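Acetone carboxylase alpha subunit (Xanthobacter autotrophicus Py2, PDB 5M45) forms the alpha subunit of acetone carboxylase, a large metal-containing protein with a hydantoinase B/oxoprolinase-type region. Local coordinates at residues G16-D29 with K120-V133. Sequence-based numbering, arbitrary orientation.
With AE4 (3,6,9,12,15-pentaoxaheptadecan-1-ol), chain P.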
ATOM      1  N   GLY A  16      19.298   0.141 -29.986  1.00 25.79           N
ATOM      2  CA  GLY A  16      18.197  -0.504 -29.277  1.00 23.38           C
ATOM      3  C   GLY A  16      18.500  -1.960 -28.931  1.00 21.69           C
ATOM      4  O   GLY A  16      19.316  -2.627 -29.612  1.00 21.81           O
ATOM      5  N   ILE A  17      17.853  -2.456 -27.877  1.00 19.73           N
ATOM      6  CA  ILE A  17      18.138  -3.790 -27.346  1.00 18.91           C
ATOM      7  C   ILE A  17      17.515  -4.963 -28.091  1.00 18.30           C
ATOM      8  O   ILE A  17      17.962  -6.089 -27.887  1.00 18.46           O
ATOM      9  CB  ILE A  17      17.778  -3.949 -25.850  1.00 18.33           C
ATOM     10  CG1 ILE A  17      16.256  -3.860 -25.633  1.00 17.69           C
ATOM     11  CG2 ILE A  17      18.532  -2.931 -25.017  1.00 18.90           C
ATOM     12  CD1 ILE A  17      15.822  -4.114 -24.205  1.00 17.57           C
ATOM     13  N   VAL A  18      16.482  -4.744 -28.915  1.00 17.86           N
ATOM     14  CA  VAL A  18      15.849  -5.872 -29.641  1.00 17.37           C
ATOM     15  C   VAL A  18      16.841  -6.423 -30.665  1.00 18.24           C
ATOM     16  O   VAL A  18      17.670  -5.657 -31.203  1.00 18.66           O
ATOM     17  CB  VAL A  18      14.537  -5.462 -30.342  1.00 17.00           C
ATOM     18  CG1 VAL A  18      13.908  -6.612 -31.137  1.00 16.71           C
ATOM     19  CG2 VAL A  18      13.534  -4.934 -29.319  1.00 16.76           C
ATOM     20  N   ARG A  19      16.795  -7.730 -30.913  1.00 18.04           N
ATOM     21  CA  ARG A  19      17.608  -8.331 -31.986  1.00 19.23           C
ATOM     22  C   ARG A  19      17.448  -7.561 -33.299  1.00 19.38           C
ATOM     23  O   ARG A  19      16.328  -7.363 -33.739  1.00 18.51           O
ATOM     24  CB  ARG A  19      17.228  -9.806 -32.208  1.00 19.48           C
ATOM     25  CG  ARG A  19      18.042 -10.513 -33.323  1.00 20.69           C
ATOM     26  CD  ARG A  19      17.553 -11.946 -33.511  1.00 21.43           C
ATOM     27  NE  ARG A  19      18.000 -12.488 -34.781  1.00 22.83           N
ATOM     28  CZ  ARG A  19      19.207 -12.932 -35.037  1.00 24.78           C
ATOM     29  NH1 ARG A  19      20.154 -12.974 -34.080  1.00 26.09           N
ATOM     30  NH2 ARG A  19      19.465 -13.383 -36.284  1.00 25.78           N
ATOM     31  N   GLY A  20      18.567  -7.172 -33.918  1.00 20.54           N
ATOM     32  CA  GLY A  20      18.590  -6.321 -35.118  1.00 21.01           C
ATOM     33  C   GLY A  20      18.856  -4.830 -34.841  1.00 21.20           C
ATOM     34  O   GLY A  20      19.197  -4.096 -35.767  1.00 21.63           O
ATOM     35  N   GLY A  21      18.683  -4.375 -33.594  1.00 20.06           N
ATOM     36  CA  GLY A  21      19.044  -3.010 -33.197  1.00 20.19           C
ATOM     37  C   GLY A  21      17.926  -2.000 -32.987  1.00 19.34           C
ATOM     38  O   GLY A  21      18.191  -0.843 -32.614  1.00 19.96           O
ATOM     39  N   GLU A  22      16.683  -2.387 -33.238  1.00 18.03           N
ATOM     40  CA  GLU A  22      15.571  -1.501 -32.899  1.00 17.49           C
ATOM     41  C   GLU A  22      15.423  -1.387 -31.376  1.00 16.74           C
ATOM     42  O   GLU A  22      15.682  -2.353 -30.647  1.00 16.37           O
ATOM     43  CB  GLU A  22      14.272  -2.040 -33.480  1.00 17.09           C
ATOM     44  CG  GLU A  22      14.185  -2.018 -35.002  1.00 17.96           C
ATOM     45  CD  GLU A  22      12.936  -2.733 -35.469  1.00 17.77           C
ATOM     46  OE1 GLU A  22      12.821  -3.977 -35.223  1.00 17.20           O
ATOM     47  OE2 GLU A  22      12.047  -2.055 -36.037  1.00 18.27           O
ATOM     48  N   THR A  23      14.984  -0.232 -30.896  1.00 16.54           N
ATOM     49  CA  THR A  23      14.443  -0.164 -29.513  1.00 16.09           C
ATOM     50  C   THR A  23      13.133  -0.985 -29.407  1.00 15.41           C
ATOM     51  O   THR A  23      12.484  -1.291 -30.419  1.00 14.90           O
ATOM     52  CB  THR A  23      14.130   1.300 -29.044  1.00 16.31           C
ATOM     53  OG1 THR A  23      13.058   1.868 -29.829  1.00 16.32           O
ATOM     54  CG2 THR A  23      15.374   2.186 -29.151  1.00 16.81           C
ATOM     55  N   LEU A  24      12.764  -1.329 -28.181  1.00 15.10           N
ATOM     56  CA  LEU A  24      11.453  -1.989 -27.938  1.00 15.02           C
ATOM     57  C   LEU A  24      10.284  -1.228 -28.574  1.00 15.26           C
ATOM     58  O   LEU A  24       9.431  -1.836 -29.235  1.00 15.09           O
ATOM     59  CB  LEU A  24      11.212  -2.202 -26.441  1.00 14.67           C
ATOM     60  CG  LEU A  24      12.044  -3.263 -25.723  1.00 14.40           C
ATOM     61  CD1 LEU A  24      11.895  -3.071 -24.217  1.00 14.37           C
ATOM     62  CD2 LEU A  24      11.647  -4.678 -26.108  1.00 14.02           C
ATOM     63  N   LYS A  25      10.247   0.089 -28.390  1.00 16.27           N
ATOM     64  CA  LYS A  25       9.148   0.917 -28.933  1.00 16.96           C
ATOM     65  C   LYS A  25       9.186   0.997 -30.469  1.00 16.84           C
ATOM     66  O   LYS A  25       8.143   0.881 -31.100  1.00 16.62           O
ATOM     67  CB  LYS A  25       9.145   2.334 -28.317  1.00 18.13           C
ATOM     68  CG  LYS A  25       7.968   3.194 -28.806  1.00 19.08           C
ATOM     69  CD  LYS A  25       7.772   4.460 -27.994  1.00 20.20           C
ATOM     70  CE  LYS A  25       6.845   5.482 -28.676  1.00 21.21           C
ATOM     71  NZ  LYS A  25       5.543   4.861 -29.069  1.00 21.65           N
ATOM     72  N   GLU A  26      10.378   1.171 -31.058  1.00 17.07           N
ATOM     73  CA  GLU A  26      10.537   1.182 -32.528  1.00 17.49           C
ATOM     74  C   GLU A  26      10.021  -0.125 -33.139  1.00 17.11           C
ATOM     75  O   GLU A  26       9.282  -0.099 -34.149  1.00 16.90           O
ATOM     76  CB  GLU A  26      11.999   1.410 -32.944  1.00 18.28           C
ATOM     77  CG  GLU A  26      12.460   2.867 -32.830  1.00 19.06           C
ATOM     78  CD  GLU A  26      13.974   3.053 -32.902  1.00 20.00           C
ATOM     79  OE1 GLU A  26      14.711   2.024 -32.949  1.00 20.05           O
ATOM     80  OE2 GLU A  26      14.393   4.249 -32.899  1.00 20.46           O
ATOM     81  N   HIS A  27      10.390  -1.247 -32.506  1.00 16.43           N
ATOM     82  CA  HIS A  27      10.016  -2.580 -32.941  1.00 16.01           C
ATOM     83  C   HIS A  27       8.481  -2.781 -32.911  1.00 15.88           C
ATOM     84  O   HIS A  27       7.858  -3.125 -33.915  1.00 16.00           O
ATOM     85  CB  HIS A  27      10.735  -3.607 -32.048  1.00 15.66           C
ATOM     86  CG  HIS A  27      10.543  -5.043 -32.453  1.00 15.62           C
ATOM     87  ND1 HIS A  27      11.095  -5.573 -33.606  1.00 15.79           N
ATOM     88  CD2 HIS A  27       9.915  -6.071 -31.839  1.00 15.04           C
ATOM     89  CE1 HIS A  27      10.810  -6.859 -33.678  1.00 15.41           C
ATOM     90  NE2 HIS A  27      10.092  -7.184 -32.621  1.00 14.99           N
ATOM     91  N   ARG A  28       7.880  -2.546 -31.756  1.00 15.69           N
ATOM     92  CA  ARG A  28       6.422  -2.669 -31.623  1.00 15.34           C
ATOM     93  C   ARG A  28       5.667  -1.710 -32.559  1.00 16.22           C
ATOM     94  O   ARG A  28       4.731  -2.124 -33.223  1.00 16.19           O
ATOM     95  CB  ARG A  28       5.956  -2.487 -30.176  1.00 14.89           C
ATOM     96  CG  ARG A  28       4.440  -2.615 -30.055  1.00 14.63           C
ATOM     97  CD  ARG A  28       3.915  -2.780 -28.664  1.00 14.32           C
ATOM     98  NE  ARG A  28       2.460  -2.951 -28.696  1.00 14.34           N
ATOM     99  CZ  ARG A  28       1.553  -1.974 -28.586  1.00 14.72           C
ATOM    100  NH1 ARG A  28       1.915  -0.701 -28.404  1.00 14.99           N
ATOM    101  NH2 ARG A  28       0.261  -2.268 -28.658  1.00 14.96           N
ATOM    102  N   ASP A  29       6.078  -0.441 -32.629  1.00 17.02           N
ATOM    103  CA  ASP A  29       5.387   0.528 -33.499  1.00 18.18           C
ATOM    104  C   ASP A  29       5.378   0.090 -34.990  1.00 18.40           C
ATOM    105  O   ASP A  29       4.354   0.267 -35.677  1.00 18.25           O
ATOM    106  CB  ASP A  29       5.955   1.946 -33.350  1.00 19.10           C
ATOM    107  CG  ASP A  29       5.596   2.617 -32.002  1.00 19.76           C
ATOM    108  OD1 ASP A  29       4.783   2.112 -31.195  1.00 20.52           O
ATOM    109  OD2 ASP A  29       6.167   3.683 -31.712  1.00 20.45           O
ATOM    110  N   LYS A 120       3.780  -4.335 -22.668  1.00 12.05           N
ATOM    111  CA  LYS A 120       3.568  -3.219 -23.589  1.00 12.21           C
ATOM    112  C   LYS A 120       3.610  -1.839 -22.874  1.00 12.27           C
ATOM    113  O   LYS A 120       4.073  -0.847 -23.459  1.00 12.23           O
ATOM    114  CB  LYS A 120       2.274  -3.416 -24.397  1.00 12.15           C
ATOM    115  CG  LYS A 120       2.352  -4.596 -25.359  1.00 12.18           C
ATOM    116  CD  LYS A 120       0.989  -5.095 -25.842  1.00 12.29           C
ATOM    117  CE  LYS A 120       1.117  -6.452 -26.508  1.00 12.31           C
ATOM    118  NZ  LYS A 120      -0.158  -6.972 -27.030  1.00 12.42           N
ATOM    119  N   TYR A 121       3.146  -1.772 -21.620  1.00 12.27           N
ATOM    120  CA  TYR A 121       3.300  -0.560 -20.815  1.00 12.44           C
ATOM    121  C   TYR A 121       4.804  -0.186 -20.634  1.00 12.62           C
ATOM    122  O   TYR A 121       5.188   0.988 -20.751  1.00 12.54           O
ATOM    123  CB  TYR A 121       2.604  -0.698 -19.447  1.00 12.38           C
ATOM    124  CG  TYR A 121       2.598   0.577 -18.615  1.00 12.53           C
ATOM    125  CD1 TYR A 121       1.600   1.537 -18.792  1.00 12.74           C
ATOM    126  CD2 TYR A 121       3.590   0.841 -17.679  1.00 12.59           C
ATOM    127  CE1 TYR A 121       1.580   2.705 -18.036  1.00 12.83           C
ATOM    128  CE2 TYR A 121       3.577   2.013 -16.904  1.00 12.79           C
ATOM    129  CZ  TYR A 121       2.581   2.943 -17.089  1.00 12.78           C
ATOM    130  OH  TYR A 121       2.553   4.099 -16.373  1.00 12.99           O
ATOM    131  N   MET A 122       5.630  -1.171 -20.316  1.00 12.73           N
ATOM    132  CA  MET A 122       7.095  -0.967 -20.238  1.00 13.01           C
ATOM    133  C   MET A 122       7.685  -0.484 -21.554  1.00 13.25           C
ATOM    134  O   MET A 122       8.529   0.433 -21.584  1.00 13.09           O
ATOM    135  CB  MET A 122       7.832  -2.238 -19.729  1.00 13.14           C
ATOM    136  CG  MET A 122       7.464  -2.648 -18.287  1.00 13.19           C
ATOM    137  SD  MET A 122       8.524  -3.905 -17.537  1.00 13.63           S
ATOM    138  CE  MET A 122       7.861  -5.420 -18.180  1.00 13.54           C
ATOM    139  N   ILE A 123       7.238  -1.071 -22.644  1.00 13.50           N
ATOM    140  CA  ILE A 123       7.679  -0.670 -23.995  1.00 13.98           C
ATOM    141  C   ILE A 123       7.331   0.807 -24.243  1.00 14.51           C
ATOM    142  O   ILE A 123       8.193   1.621 -24.572  1.00 14.97           O
ATOM    143  CB  ILE A 123       7.054  -1.586 -25.075  1.00 13.82           C
ATOM    144  CG1 ILE A 123       7.603  -3.005 -24.919  1.00 13.81           C
ATOM    145  CG2 ILE A 123       7.352  -1.036 -26.477  1.00 13.98           C
ATOM    146  CD1 ILE A 123       7.032  -4.037 -25.869  1.00 13.89           C
ATOM    147  N   GLU A 124       6.073   1.152 -24.022  1.00 14.82           N
ATOM    148  CA  GLU A 124       5.539   2.467 -24.342  1.00 15.23           C
ATOM    149  C   GLU A 124       6.014   3.583 -23.410  1.00 14.74           C
ATOM    150  O   GLU A 124       5.963   4.757 -23.782  1.00 14.61           O
ATOM    151  CB  GLU A 124       4.028   2.370 -24.267  1.00 16.39           C
ATOM    152  CG  GLU A 124       3.269   3.428 -24.970  1.00 17.84           C
ATOM    153  CD  GLU A 124       3.433   3.485 -26.502  1.00 18.96           C
ATOM    154  OE1 GLU A 124       2.699   4.350 -27.024  1.00 21.19           O
ATOM    155  OE2 GLU A 124       4.237   2.816 -27.233  1.00 19.68           O
ATOM    156  N   ASN A 125       6.449   3.243 -22.193  1.00 14.05           N
ATOM    157  CA  ASN A 125       6.906   4.238 -21.218  1.00 13.77           C
ATOM    158  C   ASN A 125       8.453   4.272 -21.023  1.00 13.59           C
ATOM    159  O   ASN A 125       8.965   4.895 -20.080  1.00 13.31           O
ATOM    160  CB  ASN A 125       6.189   4.020 -19.909  1.00 13.62           C
ATOM    161  CG  ASN A 125       4.731   4.431 -19.991  1.00 13.81           C
ATOM    162  OD1 ASN A 125       4.404   5.599 -19.742  1.00 14.04           O
ATOM    163  ND2 ASN A 125       3.863   3.514 -20.412  1.00 13.49           N
ATOM    164  N   ASN A 126       9.185   3.642 -21.939  1.00 13.23           N
ATOM    165  CA  ASN A 126      10.642   3.762 -22.020  1.00 13.33           C
ATOM    166  C   ASN A 126      11.368   3.217 -20.782  1.00 12.94           C
ATOM    167  O   ASN A 126      12.376   3.790 -20.308  1.00 12.96           O
ATOM    168  CB  ASN A 126      11.061   5.191 -22.361  1.00 13.81           C
ATOM    169  CG  ASN A 126      12.470   5.275 -22.964  1.00 14.17           C
ATOM    170  OD1 ASN A 126      13.085   4.278 -23.287  1.00 14.28           O
ATOM    171  ND2 ASN A 126      12.950   6.492 -23.149  1.00 14.72           N
ATOM    172  N   TRP A 127      10.890   2.072 -20.311  1.00 12.33           N
ATOM    173  CA  TRP A 127      11.629   1.256 -19.365  1.00 12.25           C
ATOM    174  C   TRP A 127      13.032   0.905 -19.894  1.00 12.46           C
ATOM    175  O   TRP A 127      13.953   0.691 -19.098  1.00 12.50           O
ATOM    176  CB  TRP A 127      10.879  -0.040 -19.050  1.00 11.90           C
ATOM    177  CG  TRP A 127      10.191  -0.130 -17.710  1.00 11.60           C
ATOM    178  CD1 TRP A 127      10.366  -1.135 -16.800  1.00 11.48           C
ATOM    179  CD2 TRP A 127       9.209   0.744 -17.148  1.00 11.49           C
ATOM    180  NE1 TRP A 127       9.585  -0.928 -15.696  1.00 11.33           N
ATOM    181  CE2 TRP A 127       8.837   0.199 -15.878  1.00 11.34           C
ATOM    182  CE3 TRP A 127       8.613   1.927 -17.559  1.00 11.58           C
ATOM    183  CZ2 TRP A 127       7.904   0.805 -15.035  1.00 11.24           C
ATOM    184  CZ3 TRP A 127       7.655   2.537 -16.717  1.00 11.45           C
ATOM    185  CH2 TRP A 127       7.327   1.962 -15.458  1.00 11.39           C
ATOM    186  N   GLU A 128      13.186   0.824 -21.228  1.00 12.59           N
ATOM    187  CA  GLU A 128      14.506   0.537 -21.825  1.00 12.82           C
ATOM    188  C   GLU A 128      15.578   1.556 -21.400  1.00 13.07           C
ATOM    189  O   GLU A 128      16.707   1.148 -21.107  1.00 13.23           O
ATOM    190  CB  GLU A 128      14.392   0.467 -23.373  1.00 12.91           C
ATOM    191  CG  GLU A 128      15.682   0.180 -24.126  1.00 13.08           C
ATOM    192  CD  GLU A 128      15.448  -0.184 -25.600  1.00 13.22           C
ATOM    193  OE1 GLU A 128      14.241  -0.353 -25.986  1.00 12.97           O
ATOM    194  OE2 GLU A 128      16.461  -0.291 -26.365  1.00 13.30           O
ATOM    195  N   ALA A 129      15.243   2.839 -21.340  1.00 13.24           N
ATOM    196  CA  ALA A 129      16.209   3.861 -20.929  1.00 13.58           C
ATOM    197  C   ALA A 129      16.322   3.983 -19.394  1.00 13.77           C
ATOM    198  O   ALA A 129      17.388   4.323 -18.923  1.00 13.94           O
ATOM    199  CB  ALA A 129      15.871   5.220 -21.540  1.00 13.82           C
ATOM    200  N   ASN A 130      15.236   3.744 -18.643  1.00 13.62           N
ATOM    201  CA  ASN A 130      15.250   3.783 -17.167  1.00 13.84           C
ATOM    202  C   ASN A 130      13.993   3.021 -16.674  1.00 13.73           C
ATOM    203  O   ASN A 130      12.871   3.415 -17.064  1.00 13.91           O
ATOM    204  CB  ASN A 130      15.244   5.239 -16.712  1.00 14.00           C
ATOM    205  CG  ASN A 130      15.124   5.422 -15.199  1.00 13.86           C
ATOM    206  OD1 ASN A 130      14.782   4.540 -14.459  1.00 13.38           O
ATOM    207  ND2 ASN A 130      15.410   6.622 -14.747  1.00 14.14           N
ATOM    208  N   PRO A 131      14.129   1.958 -15.861  1.00 13.60           N
ATOM    209  CA  PRO A 131      15.373   1.539 -15.160  1.00 13.82           C
ATOM    210  C   PRO A 131      16.306   0.621 -15.928  1.00 14.00           C
ATOM    211  O   PRO A 131      17.276   0.121 -15.331  1.00 13.92           O
ATOM    212  CB  PRO A 131      14.827   0.782 -13.946  1.00 13.64           C
ATOM    213  CG  PRO A 131      13.556   0.148 -14.505  1.00 13.37           C
ATOM    214  CD  PRO A 131      12.970   1.173 -15.427  1.00 13.54           C
ATOM    215  N   GLY A 132      16.046   0.420 -17.227  1.00 14.13           N
ATOM    216  CA  GLY A 132      16.794  -0.524 -18.061  1.00 14.49           C
ATOM    217  C   GLY A 132      16.193  -1.915 -18.053  1.00 14.35           C
ATOM    218  O   GLY A 132      15.591  -2.331 -17.044  1.00 14.49           O
ATOM    219  N   VAL A 133      16.360  -2.649 -19.163  1.00 14.52           N
ATOM    220  CA  VAL A 133      15.905  -4.043 -19.276  1.00 14.55           C
ATOM    221  C   VAL A 133      17.120  -4.876 -19.630  1.00 15.05           C
ATOM    222  O   VAL A 133      17.616  -4.820 -20.775  1.00 15.34           O
ATOM    223  CB  VAL A 133      14.798  -4.211 -20.356  1.00 14.30           C
ATOM    224  CG1 VAL A 133      14.390  -5.682 -20.524  1.00 14.04           C
ATOM    225  CG2 VAL A 133      13.589  -3.344 -20.019  1.00 14.19           C
TER
HETATM  226  C2  AE4 P 804      -8.756  -1.041 -36.126  1.00 58.16           C
HETATM  227  C3  AE4 P 804      -7.329  -0.713 -35.689  1.00 58.74           C
HETATM  228  O4  AE4 P 804      -6.516  -1.884 -35.809  1.00 60.68           O
HETATM  229  C5  AE4 P 804      -5.100  -1.653 -35.874  1.00 58.15           C
HETATM  230  C6  AE4 P 804      -4.331  -2.853 -35.308  1.00 55.65           C
HETATM  231  O7  AE4 P 804      -3.709  -2.565 -34.046  1.00 52.61           O
HETATM  232  C8  AE4 P 804      -4.655  -2.454 -32.971  1.00 48.18           C
HETATM  233  C9  AE4 P 804      -3.922  -2.066 -31.698  1.00 45.03           C
HETATM  234  C11 AE4 P 804      -4.587  -3.657 -30.016  1.00 34.14           C
HETATM  235  O10 AE4 P 804      -3.606  -3.252 -30.967  1.00 41.13           O
HETATM  236  C12 AE4 P 804      -4.816  -5.152 -30.152  1.00 31.27           C
HETATM  237  O13 AE4 P 804      -3.863  -5.879 -29.374  1.00 27.29           O
HETATM  238  C14 AE4 P 804      -4.352  -7.159 -28.995  1.00 25.74           C
HETATM  239  C15 AE4 P 804      -3.235  -7.969 -28.345  1.00 24.08           C
HETATM  240  O16 AE4 P 804      -2.989  -7.434 -27.045  1.00 22.39           O
HETATM  241  C17 AE4 P 804      -3.620  -8.143 -25.985  1.00 20.35           C
HETATM  242  C18 AE4 P 804      -3.105  -7.561 -24.674  1.00 19.83           C
HETATM  243  O19 AE4 P 804      -1.664  -7.670 -24.624  1.00 18.62           O
HETATM  244  O   HOH W   1      11.971   1.154 -26.031  1.00 12.87           O
HETATM  245  O   HOH W   2      -1.120  -4.826 -29.177  1.00 20.53           O
HETATM  246  O   HOH W   3       4.509   0.634 -28.578  1.00 21.39           O
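K25 and I123 bring their CA atoms within 5.4 Å where the first turns of helix 24-38 meet the last turn of helix 111-124; the axes of 24-29 and 120-124 approach to 9.3 Å, with 113° between their N-to-C directions. Beyond that crossing, E128 reaches back to the start of the first helix. Its extended side chain brings the carboxylate to two backbone N-H groups: E128 OE1 takes L24 N at 2.8 Å through its syn lone pair, nearly straight at 164°, while E128 OE2 is met by I17 N at 3.0 Å from above the carboxylate plane. A water donates to OE1 and accepts from K25 N. A glutamate suits this place because its two oxygens can serve both the loop and the first turn, where N-H groups still lack helical acceptors; T23 and E26 cap the same end with a reciprocal capping box.

Branched I123 fills the crossing, its CG2 lying 3.5 Å from L24 O and its CG1 against L24 CB. L24 itself also rests on W169 of strand 165-175. At the outer side K25 bends at its last torsion (chi4 53°) to place NZ 3.0 Å from E124 OE2 and likewise near D29 OD2, making a three-residue salt-bridge network. R28 lays a guanidinium face over the aliphatic part of K120, R28 NE 3.7 Å from K120 CG; one water in its plane leads to E124 and D29, another to K120 NZ and the bound AE4.

K25, and the water that links R28 NH1 to both acids, probably ease repulsion between the E124 and D29 carboxylates, while E128's negative charge probably interacts favourably with the helix N-terminus. Carboxylate-to-N-H bonds, apolar packing and one salt-bridge network together join residues 16-29 to the end of helix 111-124, where K120 NZ donates to AE4 O19, and to the following loop.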